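Local coordinates for protein putative L-alanine-DL-glutamate epimerase (Burkholderia xenovorans, PDB 3GO2) that binds magnesium and probably acts as a racemase or epimerase of the mandelate racemase/muconate lactonizing enzyme family, at residues R234-D238 with F239-W243; L189-D192 with R193-R197; D378-E381 with E382-L385. All blocks are in the same frame, centred on the assembly; numbering follows the deposited sequence. Where two conformers were deposited one is given.

Contact 1: residues R234-D238 with F239-W243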
loop_
_atom_site.group_PDB
_atom_site.type_symbol
_atom_site.label_atom_id
_atom_site.label_comp_id
_atom_site.label_asym_id
_atom_site.label_seq_id
_atom_site.Cartn_x
_atom_site.Cartn_y
_atom_site.Cartn_z
ATOM N N ARG A 234 8.512 24.172 -12.640
ATOM C CA ARG A 234 8.921 25.250 -11.731
ATOM C C ARG A 234 9.224 26.547 -12.459
ATOM O O ARG A 234 8.836 27.638 -11.997
ATOM C CB ARG A 234 10.158 24.845 -10.944
ATOM C CG ARG A 234 9.931 23.763 -9.965
ATOM C CD ARG A 234 11.249 23.145 -9.530
ATOM N NE ARG A 234 10.970 21.951 -8.761
ATOM C CZ ARG A 234 11.764 20.872 -8.665
ATOM N NH1 ARG A 234 12.929 20.814 -9.298
ATOM N NH2 ARG A 234 11.339 19.830 -7.949
ATOM N N GLU A 235 9.948 26.460 -13.566
ATOM C CA GLU A 235 10.204 27.629 -14.393
ATOM C C GLU A 235 8.903 28.312 -14.825
ATOM O O GLU A 235 8.799 29.553 -14.824
ATOM C CB GLU A 235 11.017 27.238 -15.619
ATOM C CG GLU A 235 11.241 28.368 -16.628
ATOM C CD GLU A 235 12.189 29.463 -16.144
ATOM O OE1 GLU A 235 13.188 29.138 -15.488
ATOM O OE2 GLU A 235 11.950 30.651 -16.462
ATOM N N LEU A 236 7.926 27.507 -15.210
ATOM C CA LEU A 236 6.677 28.000 -15.801
ATOM C C LEU A 236 5.542 28.032 -14.806
ATOM O O LEU A 236 4.367 27.986 -15.174
ATOM C CB LEU A 236 6.299 27.128 -16.999
ATOM C CG LEU A 236 7.352 27.012 -18.090
ATOM C CD1 LEU A 236 6.874 26.049 -19.167
ATOM C CD2 LEU A 236 7.732 28.400 -18.676
ATOM N N ALA A 237 5.869 28.128 -13.530
ATOM C CA ALA A 237 4.873 27.966 -12.485
ATOM C C ALA A 237 3.769 29.019 -12.561
ATOM O O ALA A 237 2.608 28.743 -12.209
ATOM C CB ALA A 237 5.545 28.022 -11.124
ATOM N N ASP A 238 4.127 30.216 -13.022
ATOM C CA ASP A 238 3.191 31.348 -13.063
ATOM C C ASP A 238 2.528 31.554 -14.428
ATOM O O ASP A 238 1.780 32.525 -14.636
ATOM C CB ASP A 238 3.935 32.617 -12.654
ATOM C CG ASP A 238 4.301 32.623 -11.186
ATOM O OD1 ASP A 238 5.237 33.359 -10.820
ATOM O OD2 ASP A 238 3.661 31.896 -10.398
ATOM N N PHE A 239 2.804 30.675 -15.374
ATOM C CA PHE A 239 2.162 30.754 -16.678
ATOM C C PHE A 239 0.777 30.158 -16.640
ATOM O O PHE A 239 0.527 29.196 -15.913
ATOM C CB PHE A 239 2.962 29.966 -17.690
ATOM C CG PHE A 239 3.972 30.753 -18.376
ATOM C CD1 PHE A 239 3.672 31.369 -19.579
ATOM C CD2 PHE A 239 5.237 30.890 -17.827
ATOM C CE1 PHE A 239 4.621 32.107 -20.231
ATOM C CE2 PHE A 239 6.198 31.622 -18.472
ATOM C CZ PHE A 239 5.900 32.228 -19.674
ATOM N N ASP A 240 -0.134 30.704 -17.426
ATOM C CA ASP A 240 -1.441 30.094 -17.560
ATOM C C ASP A 240 -1.413 29.053 -18.682
ATOM O O ASP A 240 -1.380 29.416 -19.849
ATOM C CB ASP A 240 -2.478 31.166 -17.870
ATOM C CG ASP A 240 -3.869 30.610 -18.052
ATOM O OD1 ASP A 240 -4.202 29.569 -17.445
ATOM O OD2 ASP A 240 -4.644 31.261 -18.790
ATOM N N LEU A 241 -1.360 27.764 -18.331
ATOM C CA LEU A 241 -1.338 26.695 -19.341
ATOM C C LEU A 241 -2.538 25.764 -19.200
ATOM O O LEU A 241 -2.837 25.263 -18.112
ATOM C CB LEU A 241 -0.055 25.861 -19.242
ATOM C CG LEU A 241 1.247 26.652 -19.414
ATOM C CD1 LEU A 241 2.495 25.860 -19.047
ATOM C CD2 LEU A 241 1.331 27.135 -20.858
ATOM N N PHE A 242 -3.189 25.506 -20.321
ATOM C CA PHE A 242 -4.369 24.643 -20.393
ATOM C C PHE A 242 -3.988 23.229 -19.994
ATOM O O PHE A 242 -4.686 22.565 -19.235
ATOM C CB PHE A 242 -4.883 24.692 -21.825
ATOM C CG PHE A 242 -6.096 23.862 -22.105
ATOM C CD1 PHE A 242 -7.345 24.456 -22.224
ATOM C CD2 PHE A 242 -5.991 22.507 -22.367
ATOM C CE1 PHE A 242 -8.442 23.691 -22.561
ATOM C CE2 PHE A 242 -7.107 21.747 -22.670
ATOM C CZ PHE A 242 -8.324 22.340 -22.792
ATOM N N TRP A 243 -2.842 22.787 -20.498
ATOM C CA TRP A 243 -2.218 21.579 -20.031
ATOM C C TRP A 243 -0.731 21.576 -20.369
ATOM O O TRP A 243 -0.278 22.287 -21.283
ATOM C CB TRP A 243 -2.940 20.310 -20.517
ATOM C CG TRP A 243 -2.755 19.799 -21.928
ATOM C CD1 TRP A 243 -1.602 19.764 -22.675
ATOM C CD2 TRP A 243 -3.753 19.135 -22.697
ATOM N NE1 TRP A 243 -1.836 19.147 -23.877
ATOM C CE2 TRP A 243 -3.147 18.731 -23.912
ATOM C CE3 TRP A 243 -5.108 18.810 -22.469
ATOM C CZ2 TRP A 243 -3.853 18.057 -24.899
ATOM C CZ3 TRP A 243 -5.801 18.145 -23.446
ATOM C CH2 TRP A 243 -5.176 17.768 -24.661
HETATM O O HOH W 1 0.038 29.111 -13.159
#
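The carbonyl oxygen of Leu236 is gripped twice: Phe239 N donates to Leu236 O across 3.1 Å, with an N-H...O angle of 160°, and the imidazole NE2 of His263 supplies a second hydrogen bond. Phe239 N approaches from above the carbonyl plane, 61° out of it, rather than on a lone pair. The backbone here makes a type I beta turn from Leu236 to Phe239, which reverses the chain just after it leaves helix 226-235. A water spans the same bend, giving one hydrogen bond to Ala237 O (2.8 Å) and another to Phe239 O (2.8 Å), so two carbonyls of the turn are satisfied together. In fold terms this is an alpha-to-beta connection of the TIM barrel, carrying the chain from helix 226-235 to barrel strand 243-245.

Away from the water, apolar side chains pack against the turn. Leu236 CD2 lies 3.6 Å from Phe239 CE2, and equally near CD2 of that ring, the leucine branch slanting across the ring's CD2-CE2 bond. Phe239 reaches this place with chi1 at -91°, some way off a staggered value, and its ring also lies against Arg200, Leu203 and Glu204 of helix 193-210. A large flat side chain suits this place because it spans from Leu236 to helix 193-210. Leu236, buried, packs onward to Leu203 and to Leu218 of strand 215-219. Its other methyl, CD1, stands 4.4 Å from CD1 of Leu241, a loose apolar contact; Leu241, itself buried, also packs on His263.

Contact 2: residues L189-D192 with R193-R197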
loop_
_atom_site.group_PDB
_atom_site.type_symbol
_atom_site.label_atom_id
_atom_site.label_comp_id
_atom_site.label_asym_id
_atom_site.label_seq_id
_atom_site.Cartn_x
_atom_site.Cartn_y
_atom_site.Cartn_z
ATOM N N LEU A 189 18.465 13.273 -21.957
ATOM C CA LEU A 189 17.303 14.156 -21.940
ATOM C C LEU A 189 17.360 15.157 -20.777
ATOM O O LEU A 189 16.339 15.530 -20.207
ATOM C CB LEU A 189 15.988 13.348 -21.885
ATOM C CG LEU A 189 15.886 12.136 -22.807
ATOM C CD1 LEU A 189 14.494 11.485 -22.687
ATOM C CD2 LEU A 189 16.181 12.489 -24.294
ATOM N N ASN A 190 18.556 15.630 -20.441
ATOM C CA ASN A 190 18.666 16.651 -19.396
ATOM C C ASN A 190 18.051 17.970 -19.882
ATOM O O ASN A 190 18.057 18.269 -21.093
ATOM C CB ASN A 190 20.124 16.869 -18.998
ATOM C CG ASN A 190 20.746 15.629 -18.369
ATOM O OD1 ASN A 190 20.127 14.988 -17.509
ATOM N ND2 ASN A 190 21.980 15.290 -18.793
ATOM N N VAL A 191 17.582 18.741 -18.909
ATOM C CA VAL A 191 17.058 20.094 -19.091
ATOM C C VAL A 191 18.021 21.068 -18.403
ATOM O O VAL A 191 18.414 20.865 -17.262
ATOM C CB VAL A 191 15.651 20.189 -18.463
ATOM C CG1 VAL A 191 15.134 21.639 -18.440
ATOM C CG2 VAL A 191 14.670 19.269 -19.217
ATOM N N ASP A 192 18.421 22.099 -19.124
ATOM C CA ASP A 192 19.351 23.096 -18.605
ATOM C C ASP A 192 18.782 24.497 -18.761
ATOM O O ASP A 192 17.635 24.679 -19.175
ATOM C CB ASP A 192 20.735 22.967 -19.275
ATOM C CG ASP A 192 20.708 23.169 -20.779
ATOM O OD1 ASP A 192 19.674 23.583 -21.363
ATOM O OD2 ASP A 192 21.767 22.910 -21.387
ATOM N N ARG A 193 19.575 25.487 -18.377
ATOM C CA ARG A 193 19.114 26.839 -18.438
ATOM C C ARG A 193 18.733 27.233 -19.837
ATOM O O ARG A 193 17.798 28.016 -19.998
ATOM C CB ARG A 193 20.171 27.819 -17.937
ATOM C CG ARG A 193 20.276 27.909 -16.480
ATOM C CD ARG A 193 21.266 29.030 -16.167
ATOM N NE ARG A 193 21.875 29.023 -14.841
ATOM C CZ ARG A 193 21.336 28.580 -13.712
ATOM N NH1 ARG A 193 20.126 28.002 -13.671
ATOM N NH2 ARG A 193 22.054 28.694 -12.589
ATOM N N LYS A 194 19.430 26.711 -20.831
ATOM C CA LYS A 194 19.125 27.049 -22.219
ATOM C C LYS A 194 17.712 26.621 -22.596
ATOM O O LYS A 194 16.954 27.385 -23.205
ATOM C CB LYS A 194 20.143 26.411 -23.170
ATOM C CG LYS A 194 19.962 26.830 -24.624
ATOM C CD LYS A 194 21.087 26.328 -25.511
ATOM C CE LYS A 194 20.683 25.070 -26.279
ATOM N NZ LYS A 194 21.617 24.784 -27.408
ATOM N N VAL A 195 17.352 25.393 -22.240
ATOM C CA VAL A 195 16.009 24.895 -22.530
ATOM C C VAL A 195 14.981 25.757 -21.810
ATOM O O VAL A 195 13.964 26.196 -22.387
ATOM C CB VAL A 195 15.871 23.401 -22.143
ATOM C CG1 VAL A 195 14.406 22.953 -22.236
ATOM C CG2 VAL A 195 16.768 22.539 -23.044
ATOM N N LEU A 196 15.241 26.033 -20.537
ATOM C CA LEU A 196 14.264 26.738 -19.737
ATOM C C LEU A 196 14.039 28.172 -20.240
ATOM O O LEU A 196 12.902 28.602 -20.392
ATOM C CB LEU A 196 14.652 26.721 -18.262
ATOM C CG LEU A 196 14.695 25.343 -17.593
ATOM C CD1 LEU A 196 15.293 25.486 -16.209
ATOM C CD2 LEU A 196 13.302 24.738 -17.521
ATOM N N ARG A 197 15.116 28.913 -20.505
ATOM C CA ARG A 197 14.929 30.303 -20.943
ATOM C C ARG A 197 14.298 30.401 -22.342
ATOM O O ARG A 197 13.548 31.342 -22.623
ATOM C CB ARG A 197 16.249 31.066 -20.911
ATOM C CG ARG A 197 17.225 30.689 -21.914
ATOM C CD ARG A 197 18.462 31.596 -21.836
ATOM N NE ARG A 197 19.391 31.184 -22.867
ATOM C CZ ARG A 197 20.513 30.502 -22.682
ATOM N NH1 ARG A 197 20.947 30.181 -21.468
ATOM N NH2 ARG A 197 21.236 30.176 -23.741
#
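The carboxylate of Asp192 caps the first turn of helix 193-210: Val195 N donates to Asp192 OD1 across 3.1 Å, with an N-H...O angle of 162°, and meets the oxygen nearly along its C-O axis. Asp192 CG is placed between its own backbone N and carbonyl carbon (chi1 61°), the torsion that folds the short side chain back over the helix end. The main chain of the same residue starts the helical bonding, for Leu196 N donates to Asp192 O, also at 3.1 Å. One residue therefore supplies acceptors to two N-H groups of the first turn, and its negative charge is probably favoured by the positive end of the helix dipole. Its own backbone N, by contrast, is buried with no partner in the model. An aspartate suits the N-cap because its carboxylate is bonded directly to CB, short enough to turn back to the N-H groups of the first turn.

Hydrocarbon closes round the cap. Lys194 CB sits 3.4 Å from Asp192 OD1, and Val195 CG2 3.5 Å from the same oxygen. Arg193 forms a salt bridge from NH1 to Asp240 of a neighbouring subunit.

Farther from the polar cap, Val191 CG1 touches Leu196 CD2 at 3.7 Å, the two side chains crossing at about a right angle; with chi1 at 172°, Val191 sets this methyl opposite its backbone N. The same methyl is 4.1 Å from Val195 CG1. Ile232 of helix 226-235 packs on both Val191 and Leu196. Val191, just before the N-cap, touching Leu196, four places after the N-cap, is a hydrophobic staple, combined here with a classical aspartate N-cap at the start of a barrel helix.

Contact 3: residues D378-E381 with E382-L385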
loop_
_atom_site.group_PDB
_atom_site.type_symbol
_atom_site.label_atom_id
_atom_site.label_comp_id
_atom_site.label_asym_id
_atom_site.label_seq_id
_atom_site.Cartn_x
_atom_site.Cartn_y
_atom_site.Cartn_z
ATOM N N ASP A 378 -13.891 10.197 -47.736
ATOM C CA ASP A 378 -13.242 9.059 -48.372
ATOM C C ASP A 378 -11.967 9.540 -49.046
ATOM O O ASP A 378 -11.955 10.593 -49.685
ATOM C CB ASP A 378 -14.142 8.465 -49.456
ATOM C CG ASP A 378 -15.391 7.824 -48.899
ATOM O OD1 ASP A 378 -15.304 7.143 -47.839
ATOM O OD2 ASP A 378 -16.462 7.979 -49.544
ATOM N N PRO A 379 -10.873 8.798 -48.896
ATOM C CA PRO A 379 -9.720 9.033 -49.757
ATOM C C PRO A 379 -10.109 8.832 -51.212
ATOM O O PRO A 379 -10.999 8.039 -51.517
ATOM C CB PRO A 379 -8.700 7.970 -49.303
ATOM C CG PRO A 379 -9.172 7.579 -47.936
ATOM C CD PRO A 379 -10.648 7.678 -47.965
ATOM N N VAL A 380 -9.443 9.569 -52.089
ATOM C CA VAL A 380 -9.697 9.520 -53.534
ATOM C C VAL A 380 -8.534 8.807 -54.221
ATOM O O VAL A 380 -7.411 9.301 -54.225
ATOM C CB VAL A 380 -9.897 10.925 -54.100
ATOM C CG1 VAL A 380 -10.145 10.877 -55.647
ATOM C CG2 VAL A 380 -11.081 11.628 -53.359
ATOM N N GLU A 381 -8.800 7.625 -54.778
ATOM C CA GLU A 381 -7.727 6.796 -55.308
ATOM C C GLU A 381 -6.888 7.442 -56.399
ATOM O O GLU A 381 -5.668 7.304 -56.384
ATOM C CB GLU A 381 -8.261 5.423 -55.720
ATOM C CG GLU A 381 -8.573 4.659 -54.465
ATOM C CD GLU A 381 -9.566 3.581 -54.638
ATOM O OE1 GLU A 381 -9.089 2.426 -54.657
ATOM O OE2 GLU A 381 -10.802 3.883 -54.692
ATOM N N GLU A 382 -7.519 8.100 -57.365
ATOM C CA GLU A 382 -6.747 8.775 -58.409
ATOM C C GLU A 382 -5.817 9.846 -57.813
ATOM O O GLU A 382 -4.668 10.024 -58.266
ATOM C CB GLU A 382 -7.679 9.388 -59.458
ATOM C CG GLU A 382 -6.926 10.009 -60.632
ATOM C CD GLU A 382 -7.821 10.501 -61.738
ATOM O OE1 GLU A 382 -9.065 10.495 -61.581
ATOM O OE2 GLU A 382 -7.245 10.859 -62.802
ATOM N N ALA A 383 -6.309 10.559 -56.801
ATOM C CA ALA A 383 -5.529 11.644 -56.187
ATOM C C ALA A 383 -4.359 11.078 -55.379
ATOM O O ALA A 383 -3.259 11.628 -55.399
ATOM C CB ALA A 383 -6.405 12.523 -55.330
ATOM N N ILE A 384 -4.575 9.954 -54.701
ATOM C CA ILE A 384 -3.495 9.250 -54.005
ATOM C C ILE A 384 -2.380 8.939 -54.989
ATOM O O ILE A 384 -1.204 9.115 -54.703
ATOM C CB ILE A 384 -4.018 7.966 -53.338
ATOM C CG1 ILE A 384 -4.824 8.355 -52.094
ATOM C CG2 ILE A 384 -2.875 7.005 -52.991
ATOM C CD1 ILE A 384 -5.599 7.225 -51.483
ATOM N N LEU A 385 -2.747 8.485 -56.172
ATOM C CA LEU A 385 -1.717 8.073 -57.134
ATOM C C LEU A 385 -1.054 9.257 -57.826
ATOM O O LEU A 385 0.017 9.097 -58.415
ATOM C CB LEU A 385 -2.286 7.098 -58.154
ATOM C CG LEU A 385 -2.662 5.738 -57.568
ATOM C CD1 LEU A 385 -3.524 4.939 -58.572
ATOM C CD2 LEU A 385 -1.459 4.941 -57.090
#
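Ile384 lays its CD1 methyl against the ring of Pro379, with Ile384 CD1 3.9 Å from Pro379 CB. The branch gets there because CG1 lies beside the backbone N (chi1 -74°) and the chain then runs on extended, reaching back past the start of helix 381-386. On the way CG1 passes 3.5 Å from Val380 O. That oxygen also takes the first hydrogen bond of the helix, from Ile384 N to Val380 O, at 2.9 Å and 163°. The next helical bond, Leu385 N to Glu381 O, is longer at 3.2 Å and more bent at 150°.

Val380 holds the N-cap position although its side chain has no polar atom with which to accept from the first turn. It offers hydrocarbon instead: Val380 CB is 4.0 Å from Ala383 CB, and the small methyl of Ala383 lets the two approach over the helix start. Proline suits the place before the cap, where its ring stiffens the incoming chain and presents a compact apolar surface. Pro379, just before the N-cap residue, and Ile384, four places after that residue, form a hydrophobic staple.

Against this staple lies the three-stranded antiparallel sheet of the N-terminal domain: Phe22 touches both Pro379 and Ile384, while Leu11 and Cys13 meet Ile384. Glu381 sends OE1 to a salt bridge with Lys24 of the same sheet. This short helix near the C-terminus is thus fastened to the domain built from the opposite end of the chain, by apolar contacts and a charge pair, with its start held by backbone bonds and hydrocarbon rather than by a side-chain cap.

How the contacts relate
Contacts 1 and 2 are neighbours in the barrel domain: their centres are 16 Å apart, and Glu235 CB touches Leu196 CD2 at 3.9 Å. Each joins the same pair of helices, 193-210 and 226-235, one at a helix end, the other at a helix start. Contact 3 lies across the chain's centre, about 43 Å from contact 1 between centres, against the N-terminal sheet. None is wholly core; each sets buried apolar side chains beside exposed ones. Contacts 2 and 3 both carry a hydrophobic staple, but only contact 2 adds a carboxylate cap, whereas contact 1 pairs a water-bridged type I turn with leucine-phenylalanine packing. Within the assembly, other subunits reach contacts 1 and 2 but not contact 3.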